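Local coordinates for uncharacterized protein (Acinetobacter baumannii, PDB 4L3U), which is of unknown function and belongs to the DUF4844 family of uncharacterised proteins, folding as a small, mostly helical single chain with no strand, at residues A[22-26]-A[107-111]; A[29-33]-A[48-52]; A[38-42]-A[96-100]; A[61-65]-A[77-81]. All blocks are in the same frame, centred on the assembly; numbering follows the deposited sequence.

Contact 1 (A[22-26]-A[107-111]); sequences QLEKF and SFLDI
Both segments are regular α-helix, with i-to-i+4 bonds F26 N to Q22 O and I111 N to S107 O, each 2.9 Å. Their axes run nearly antiparallel, at 159°; this antiparallel helix-helix contact joins helix 14-27 to helix 95-112 in an all-α fold. The axis separation of 11.3 Å is wide, and large side chains bridge it; the closest CA pair is Q22–I111 at 7.1 Å. F26, chi1 t, points across and sends its ring edge toward the face of F108 (chi1 m): an edge-to-face pair with centroids 5.1 Å apart and planes at 64°. L23, m/t, sets CD2 3.8 Å from F108 CE1, near the plane of that ring, and 4.0 Å from I111 CG2. F108 also meets F62 of helix 45-68 and L81 of helix 74-86, so four helices share this core. Q22 OE1 lies 3.9 Å from I111 CG2 and F26 CE1 3.8 Å from S107 CB. I111, m/t, lays CD1 over one face of the F26 ring, 4.2 Å from F26 CG.

Contact 2 (A[29-33]-A[48-52]); sequences QDHFA and RMSLN
Segment 29-33 is an irregular loop lying against the helical turn 48-52; the CA pairs D30–N52 (6.2 Å) and F32–R48 (6.6 Å) set the register, with the two segments running in opposite senses. Q29, extended at -86°/155°, leads into the turn. D30 (-88°/119°, chi1 t) turns its carboxylate to the helix: OD1 accepts from N52 ND2 at 2.9 Å, and OD2 pairs with R48 NH1 in a 3.2 Å salt bridge. The same D30 OD1 accepts from F32 N at 3.0 Å, which makes an Asx turn spanning 30-32. Inside that turn H31 (-98°/8°) donates its N to N52 OD1 at 2.9 Å, with a nearly linear N-H...O angle of 176°. The N52 amide thus both donates to the loop and accepts from it, pinning the link between helices 14-27 and 45-68 to the latter. F32, chi1 m, drives its ring inward: L51 CB sits over one face, 4.1 Å from the centroid, as a CH-pi contact, while N52 OD1 lies at the edge, 3.2 Å from F32 CD2. F32 O rests over the R48 guanidinium, 3.2 Å from CZ, although the R48 NH2 bond goes to V42 O. A33 CA covers the guanidinium too, 3.9 Å from R48 NH1.

Contact 3 (A[38-42]-A[96-100]); sequences LYTGV and EDREQ
Y39 supplies the largest buried area on the loop side. With chi1 t (-173°) and chi2 59°, its ring reaches from the irregular segment 38-42 to the helical turn 96-100, whose CA atoms approach most closely at V42–D97 (6.7 Å) and Y39–E96 (7.4 Å). Q100 adopts t/p, a bend that folds its carboxamide back so that CD lies over one face of the Y39 ring, while Q100 CB comes 3.4 Å from Y39 OH. D97, chi1 m, swings OD1 to the edge of the same ring, 3.5 Å from Y39 OH, and to 3.4 Å from CG2 of V42 (chi1 t). Y39 CE1 approaches the E96 carbonyl O at 3.6 Å. Y39 and its neighbours fasten the long linker between helices 14-27 and 45-68 onto the early turns of helix 95-112 in this all-α fold; F32 of the same linker touches both Y39 and Q100. At the backbone angles of G41, 97°/165°, a CB would clash with the carbonyl O of T40, which calls for glycine. At the exposed margin T40 OG1 (chi1 p) and E96 OE2 stand 3.8 Å apart, and a water joins them, 3.0 Å from T40 OG1, donating to E96 OE2 at 3.0 Å and to G41 O at 3.2 Å.

Contact 4 (A[61-65]-A[77-81]); sequences AFIAL and LLQVL
Segments 61-65 and 77-81 are facing turns of an antiparallel helical hairpin, in which helix 45-68 is followed after a short connection by helix 74-86. Both are regular, with L65 N to A61 O at 3.1 Å and L81 N to L77 O at 3.2 Å; the axes approach to 10.2 Å at a crossing angle of 156°, and F62–V80 is the closest CA pair, 6.7 Å. The interface is apolar, and its most sharply defined element is a CH-pi contact: V80, chi1 t, points at the opposite helix and places CG1 3.4 Å from the centroid of the F62 ring, 3° off the normal, almost exactly above its face. CA-to-CB of F62 points sideways, and chi1 m (-81°) brings the ring end to helix 74-86. Other apolar contacts surround this pair. A61 CB lies 3.7 Å from V80 CG1; L65 (t/p) sets CD2 3.9 Å from L77 CD2 and 4.1 Å from V80 CG2, while F62 CD1 meets L77 CD2 at 4.0 Å and F62 CZ meets L81 CB at 4.1 Å. V112 of helix 95-112 touches both F62 and L77, carrying the core beyond the hairpin. Against the backbone, the F62 ring turns its edge to L77 O, which is 3.4 Å from F62 CE1.

Contacts 1 and 4 share one core: their centres are about 11 Å apart, and they touch where L23 packs on F62 and I63 and where L109 meets L81, so helices 14-27, 45-68, 74-86 and 95-112 all take part. Contacts 2 and 3, with centres also about 11 Å apart, gather round the linker between the first two of these helices and are joined by F32 O–V42 N (3.0 Å); their segments alternate along the chain. The centres of contacts 3 and 4 are about 25 Å apart, on opposite sides of the chain's centre. Contact 1 spans the longest sequence interval, 81 residues, enclosing the other three. Contacts 1 and 4 are thus helix-on-helix packing, whereas in contacts 2 and 3 the linker is laid against helices 45-68 and 95-112.

Contact 1 (A[22-26]-A[107-111])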
# COMPACT_ATOMS: atom_id res chain seq x y z
N GLN A 22 -1.30 14.60 2.94
CA GLN A 22 -1.66 13.64 1.90
C GLN A 22 -1.93 12.27 2.51
O GLN A 22 -2.89 11.59 2.13
CB GLN A 22 -0.54 13.52 0.88
CG GLN A 22 -0.26 14.77 0.07
CD GLN A 22 0.79 14.53 -0.99
OE1 GLN A 22 1.99 14.63 -0.74
NE2 GLN A 22 0.34 14.19 -2.19
N LEU A 23 -1.08 11.87 3.45
CA LEU A 23 -1.19 10.56 4.09
C LEU A 23 -2.42 10.46 4.96
O LEU A 23 -3.07 9.41 5.01
CB LEU A 23 0.06 10.29 4.94
CG LEU A 23 1.36 10.06 4.16
CD1 LEU A 23 2.56 10.15 5.09
CD2 LEU A 23 1.32 8.71 3.47
N GLU A 24 -2.74 11.53 5.67
CA GLU A 24 -3.91 11.56 6.54
C GLU A 24 -5.18 11.39 5.72
O GLU A 24 -6.08 10.64 6.10
CB GLU A 24 -3.95 12.88 7.31
CG GLU A 24 -2.83 13.03 8.33
CD GLU A 24 -3.04 12.21 9.59
OE1 GLU A 24 -4.03 11.44 9.65
OE2 GLU A 24 -2.21 12.32 10.52
N LYS A 25 -5.25 12.10 4.59
CA LYS A 25 -6.40 12.02 3.71
C LYS A 25 -6.46 10.62 3.12
O LYS A 25 -7.51 9.98 3.13
CB LYS A 25 -6.30 13.07 2.61
CG LYS A 25 -7.47 13.08 1.64
N PHE A 26 -5.33 10.15 2.61
CA PHE A 26 -5.23 8.84 2.00
C PHE A 26 -5.66 7.74 2.97
O PHE A 26 -6.34 6.79 2.59
CB PHE A 26 -3.79 8.58 1.56
CG PHE A 26 -3.64 7.40 0.65
CD1 PHE A 26 -4.05 7.46 -0.66
CD2 PHE A 26 -3.08 6.22 1.12
CE1 PHE A 26 -3.91 6.37 -1.50
CE2 PHE A 26 -2.94 5.13 0.28
CZ PHE A 26 -3.36 5.21 -1.03
N SER A 107 0.52 4.38 -4.90
CA SER A 107 0.19 5.75 -4.56
C SER A 107 1.11 6.27 -3.46
O SER A 107 1.48 7.44 -3.46
CB SER A 107 -1.27 5.86 -4.13
OG SER A 107 -2.14 5.45 -5.17
N PHE A 108 1.48 5.39 -2.53
CA PHE A 108 2.44 5.73 -1.49
C PHE A 108 3.75 6.18 -2.11
O PHE A 108 4.33 7.17 -1.68
CB PHE A 108 2.72 4.54 -0.56
CG PHE A 108 1.69 4.34 0.52
CD1 PHE A 108 1.25 5.39 1.30
CD2 PHE A 108 1.18 3.07 0.77
CE1 PHE A 108 0.31 5.19 2.30
CE2 PHE A 108 0.24 2.87 1.76
CZ PHE A 108 -0.20 3.93 2.53
N LEU A 109 4.21 5.45 -3.12
CA LEU A 109 5.45 5.78 -3.79
C LEU A 109 5.41 7.22 -4.29
O LEU A 109 6.36 7.98 -4.09
CB LEU A 109 5.71 4.83 -4.96
CG LEU A 109 5.94 3.35 -4.63
CD1 LEU A 109 6.18 2.58 -5.90
CD2 LEU A 109 7.10 3.17 -3.68
N ASP A 110 4.29 7.58 -4.90
CA ASP A 110 4.12 8.92 -5.43
C ASP A 110 4.11 9.95 -4.30
O ASP A 110 4.75 10.99 -4.41
CB ASP A 110 2.82 9.01 -6.24
CG ASP A 110 2.88 8.21 -7.52
OD1 ASP A 110 3.93 8.25 -8.20
OD2 ASP A 110 1.88 7.54 -7.85
N ILE A 111 3.40 9.63 -3.22
CA ILE A 111 3.30 10.55 -2.08
C ILE A 111 4.66 10.84 -1.44
O ILE A 111 5.03 12.00 -1.27
CB ILE A 111 2.31 10.01 -1.01
CG1 ILE A 111 0.89 10.01 -1.59
CG2 ILE A 111 2.34 10.87 0.26
CD1 ILE A 111 -0.12 9.28 -0.74

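Contact 2 (A[29-33]-A[48-52])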
# COMPACT_ATOMS: atom_id res chain seq x y z
N GLN A 29 -9.52 7.07 3.18
CA GLN A 29 -10.24 6.70 1.98
C GLN A 29 -10.50 5.20 1.92
O GLN A 29 -9.78 4.41 2.54
CB GLN A 29 -9.45 7.14 0.75
CG GLN A 29 -9.27 8.64 0.64
CD GLN A 29 -8.19 9.02 -0.34
OE1 GLN A 29 -7.64 8.17 -1.04
NE2 GLN A 29 -7.86 10.31 -0.38
N ASP A 30 -11.54 4.82 1.19
CA ASP A 30 -11.77 3.43 0.84
C ASP A 30 -11.01 3.20 -0.45
O ASP A 30 -11.28 3.84 -1.46
CB ASP A 30 -13.27 3.18 0.62
CG ASP A 30 -13.59 1.71 0.40
OD1 ASP A 30 -12.66 0.91 0.20
OD2 ASP A 30 -14.79 1.37 0.43
N HIS A 31 -10.04 2.28 -0.41
CA HIS A 31 -9.18 2.05 -1.56
C HIS A 31 -9.60 0.87 -2.41
O HIS A 31 -8.89 0.47 -3.33
CB HIS A 31 -7.75 1.83 -1.07
CG HIS A 31 -7.20 2.99 -0.31
ND1 HIS A 31 -7.26 3.06 1.07
CD2 HIS A 31 -6.60 4.13 -0.72
CE1 HIS A 31 -6.71 4.19 1.47
NE2 HIS A 31 -6.30 4.86 0.40
N PHE A 32 -10.78 0.31 -2.12
CA PHE A 32 -11.20 -0.93 -2.75
C PHE A 32 -12.65 -0.90 -3.19
O PHE A 32 -13.39 -1.88 -3.05
CB PHE A 32 -10.94 -2.08 -1.77
CG PHE A 32 -9.51 -2.17 -1.33
CD1 PHE A 32 -8.58 -2.85 -2.10
CD2 PHE A 32 -9.08 -1.54 -0.18
CE1 PHE A 32 -7.26 -2.93 -1.72
CE2 PHE A 32 -7.76 -1.61 0.21
CZ PHE A 32 -6.85 -2.30 -0.56
N ALA A 33 -13.04 0.24 -3.75
CA ALA A 33 -14.36 0.40 -4.33
C ALA A 33 -14.27 0.19 -5.83
O ALA A 33 -13.18 0.18 -6.40
CB ALA A 33 -14.90 1.79 -4.02
N ARG A 48 -12.95 -6.08 2.95
CA ARG A 48 -12.62 -4.74 2.46
C ARG A 48 -12.18 -3.84 3.61
O ARG A 48 -11.19 -3.12 3.50
CB ARG A 48 -13.81 -4.10 1.75
CG ARG A 48 -13.45 -2.75 1.13
CD ARG A 48 -14.65 -1.99 0.62
NE ARG A 48 -15.30 -2.66 -0.50
CZ ARG A 48 -16.11 -2.07 -1.36
NH1 ARG A 48 -16.37 -0.77 -1.26
NH2 ARG A 48 -16.67 -2.76 -2.35
N MSE A 49 -12.94 -3.88 4.69
CA MSE A 49 -12.63 -3.09 5.87
C MSE A 49 -11.27 -3.48 6.44
O MSE A 49 -10.47 -2.63 6.81
CB MSE A 49 -13.70 -3.31 6.92
CG MSE A 49 -13.58 -2.41 8.12
SE MSE A 49 -14.86 -2.98 9.44
CE MSE A 49 -16.50 -2.78 8.38
N SER A 50 -11.04 -4.78 6.50
CA SER A 50 -9.77 -5.33 6.97
C SER A 50 -8.61 -4.82 6.12
O SER A 50 -7.51 -4.58 6.62
CB SER A 50 -9.84 -6.86 6.94
OG SER A 50 -8.69 -7.44 7.53
N LEU A 51 -8.86 -4.65 4.82
CA LEU A 51 -7.84 -4.19 3.88
C LEU A 51 -7.57 -2.70 3.99
O LEU A 51 -6.41 -2.28 3.99
CB LEU A 51 -8.27 -4.51 2.45
CG LEU A 51 -8.18 -5.98 2.05
CD1 LEU A 51 -8.90 -6.23 0.74
CD2 LEU A 51 -6.72 -6.39 1.93
N ASN A 52 -8.62 -1.90 4.08
CA ASN A 52 -8.48 -0.47 4.29
C ASN A 52 -7.71 -0.19 5.59
O ASN A 52 -6.94 0.76 5.68
CB ASN A 52 -9.85 0.20 4.32
CG ASN A 52 -10.46 0.33 2.94
OD1 ASN A 52 -9.79 0.76 2.00
ND2 ASN A 52 -11.72 -0.05 2.81

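Contact 3 (A[38-42]-A[96-100])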
# COMPACT_ATOMS: atom_id res chain seq x y z
N LEU A 38 -13.30 -1.37 -14.91
CA LEU A 38 -13.13 -2.82 -14.89
C LEU A 38 -12.91 -3.39 -13.49
O LEU A 38 -12.93 -4.61 -13.30
CB LEU A 38 -11.97 -3.23 -15.80
CG LEU A 38 -12.10 -2.82 -17.26
CD1 LEU A 38 -10.85 -3.18 -18.03
CD2 LEU A 38 -13.32 -3.46 -17.91
N TYR A 39 -12.70 -2.51 -12.52
CA TYR A 39 -12.54 -2.95 -11.14
C TYR A 39 -13.86 -2.86 -10.38
O TYR A 39 -14.44 -1.78 -10.27
CB TYR A 39 -11.49 -2.12 -10.43
CG TYR A 39 -11.20 -2.66 -9.06
CD1 TYR A 39 -10.74 -3.96 -8.89
CD2 TYR A 39 -11.42 -1.89 -7.93
CE1 TYR A 39 -10.49 -4.47 -7.64
CE2 TYR A 39 -11.16 -2.39 -6.67
CZ TYR A 39 -10.70 -3.68 -6.54
OH TYR A 39 -10.44 -4.18 -5.29
N THR A 40 -14.32 -3.99 -9.86
CA THR A 40 -15.62 -4.07 -9.22
C THR A 40 -15.57 -3.73 -7.73
O THR A 40 -16.57 -3.33 -7.13
CB THR A 40 -16.23 -5.48 -9.40
OG1 THR A 40 -15.27 -6.48 -9.03
CG2 THR A 40 -16.64 -5.70 -10.84
N GLY A 41 -14.39 -3.89 -7.12
CA GLY A 41 -14.22 -3.63 -5.71
C GLY A 41 -14.29 -4.90 -4.89
O GLY A 41 -14.75 -5.94 -5.37
N VAL A 42 -13.84 -4.82 -3.64
CA VAL A 42 -13.90 -5.97 -2.74
C VAL A 42 -15.32 -6.11 -2.23
O VAL A 42 -15.86 -5.20 -1.61
CB VAL A 42 -12.93 -5.81 -1.56
CG1 VAL A 42 -13.09 -6.95 -0.56
CG2 VAL A 42 -11.50 -5.76 -2.06
N GLU A 96 -7.68 -9.89 -8.82
CA GLU A 96 -8.13 -8.50 -8.96
C GLU A 96 -7.91 -7.71 -7.69
O GLU A 96 -7.58 -6.53 -7.74
CB GLU A 96 -9.61 -8.43 -9.32
CG GLU A 96 -9.93 -8.87 -10.72
CD GLU A 96 -11.23 -8.27 -11.23
OE1 GLU A 96 -11.35 -8.10 -12.46
OE2 GLU A 96 -12.12 -7.98 -10.41
N ASP A 97 -8.11 -8.36 -6.55
CA ASP A 97 -7.92 -7.70 -5.27
C ASP A 97 -6.43 -7.46 -5.01
O ASP A 97 -6.06 -6.42 -4.48
CB ASP A 97 -8.52 -8.53 -4.13
CG ASP A 97 -10.04 -8.57 -4.17
OD1 ASP A 97 -10.66 -7.63 -4.72
OD2 ASP A 97 -10.62 -9.54 -3.63
N ARG A 98 -5.59 -8.42 -5.39
CA ARG A 98 -4.15 -8.23 -5.22
C ARG A 98 -3.63 -7.08 -6.07
O ARG A 98 -2.75 -6.34 -5.65
CB ARG A 98 -3.38 -9.51 -5.55
CG ARG A 98 -3.50 -10.60 -4.50
CD ARG A 98 -2.35 -11.57 -4.59
NE ARG A 98 -2.18 -12.09 -5.94
CZ ARG A 98 -2.88 -13.11 -6.45
NH1 ARG A 98 -3.80 -13.73 -5.72
NH2 ARG A 98 -2.65 -13.50 -7.69
N GLU A 99 -4.18 -6.94 -7.28
CA GLU A 99 -3.77 -5.88 -8.18
C GLU A 99 -4.16 -4.51 -7.63
O GLU A 99 -3.44 -3.53 -7.82
CB GLU A 99 -4.39 -6.07 -9.56
CG GLU A 99 -3.86 -7.27 -10.34
CD GLU A 99 -2.46 -7.07 -10.87
OE1 GLU A 99 -1.88 -5.98 -10.67
OE2 GLU A 99 -1.93 -8.00 -11.51
N GLN A 100 -5.30 -4.46 -6.96
CA GLN A 100 -5.78 -3.20 -6.40
C GLN A 100 -4.93 -2.78 -5.21
O GLN A 100 -4.71 -1.60 -4.98
CB GLN A 100 -7.25 -3.32 -5.99
CG GLN A 100 -7.88 -1.98 -5.64
CD GLN A 100 -7.98 -1.05 -6.83
OE1 GLN A 100 -7.86 -1.48 -7.98
NE2 GLN A 100 -8.19 0.24 -6.56
O HOH W 1 -12.82 -7.27 -7.58

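Contact 4 (A[61-65]-A[77-81])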
# COMPACT_ATOMS: atom_id res chain seq x y z
N ALA A 61 2.18 4.60 9.69
CA ALA A 61 3.60 4.34 9.89
C ALA A 61 4.46 5.42 9.22
O ALA A 61 5.42 5.91 9.82
CB ALA A 61 3.96 2.96 9.34
N PHE A 62 4.09 5.79 8.00
CA PHE A 62 4.80 6.84 7.27
C PHE A 62 4.69 8.18 8.00
O PHE A 62 5.65 8.95 8.04
CB PHE A 62 4.24 6.99 5.85
CG PHE A 62 4.77 5.98 4.87
CD1 PHE A 62 6.09 6.03 4.44
CD2 PHE A 62 3.95 4.99 4.35
CE1 PHE A 62 6.58 5.12 3.52
CE2 PHE A 62 4.44 4.07 3.43
CZ PHE A 62 5.75 4.14 3.02
N ILE A 63 3.52 8.45 8.57
CA ILE A 63 3.30 9.70 9.30
C ILE A 63 4.24 9.78 10.50
O ILE A 63 4.88 10.80 10.73
CB ILE A 63 1.83 9.83 9.75
CG1 ILE A 63 0.93 10.00 8.52
CG2 ILE A 63 1.65 11.03 10.68
CD1 ILE A 63 -0.55 9.84 8.78
N ALA A 64 4.34 8.68 11.24
CA ALA A 64 5.22 8.60 12.40
C ALA A 64 6.66 8.84 12.01
O ALA A 64 7.44 9.41 12.78
CB ALA A 64 5.08 7.24 13.06
N LEU A 65 7.03 8.40 10.81
CA LEU A 65 8.37 8.60 10.31
C LEU A 65 8.63 10.08 10.04
O LEU A 65 9.62 10.63 10.51
CB LEU A 65 8.59 7.77 9.04
CG LEU A 65 9.92 7.96 8.31
CD1 LEU A 65 11.10 7.74 9.25
CD2 LEU A 65 9.99 7.02 7.13
N LEU A 77 11.97 5.07 3.82
CA LEU A 77 10.65 5.03 3.20
C LEU A 77 10.36 3.65 2.62
O LEU A 77 9.22 3.19 2.66
CB LEU A 77 10.56 6.10 2.11
CG LEU A 77 10.68 7.54 2.59
CD1 LEU A 77 10.88 8.46 1.40
CD2 LEU A 77 9.47 7.96 3.40
N LEU A 78 11.38 2.99 2.09
CA LEU A 78 11.20 1.70 1.45
C LEU A 78 10.90 0.60 2.47
O LEU A 78 10.11 -0.30 2.20
CB LEU A 78 12.43 1.32 0.63
CG LEU A 78 12.36 -0.01 -0.13
CD1 LEU A 78 11.25 0.01 -1.16
CD2 LEU A 78 13.70 -0.33 -0.78
N GLN A 79 11.54 0.67 3.63
CA GLN A 79 11.30 -0.33 4.66
C GLN A 79 9.88 -0.24 5.20
O GLN A 79 9.25 -1.27 5.45
CB GLN A 79 12.29 -0.19 5.80
CG GLN A 79 12.03 -1.15 6.94
CD GLN A 79 13.17 -1.22 7.93
OE1 GLN A 79 14.34 -1.09 7.56
NE2 GLN A 79 12.84 -1.43 9.20
N VAL A 80 9.37 0.97 5.37
CA VAL A 80 8.00 1.17 5.83
C VAL A 80 7.04 0.60 4.80
O VAL A 80 6.03 -0.02 5.15
CB VAL A 80 7.70 2.67 6.06
CG1 VAL A 80 6.22 2.88 6.36
CG2 VAL A 80 8.56 3.22 7.18
N LEU A 81 7.35 0.80 3.53
CA LEU A 81 6.55 0.25 2.45
C LEU A 81 6.57 -1.28 2.49
O LEU A 81 5.52 -1.92 2.48
CB LEU A 81 7.08 0.74 1.10
CG LEU A 81 6.23 0.43 -0.13
CD1 LEU A 81 5.09 1.43 -0.27
CD2 LEU A 81 7.08 0.41 -1.38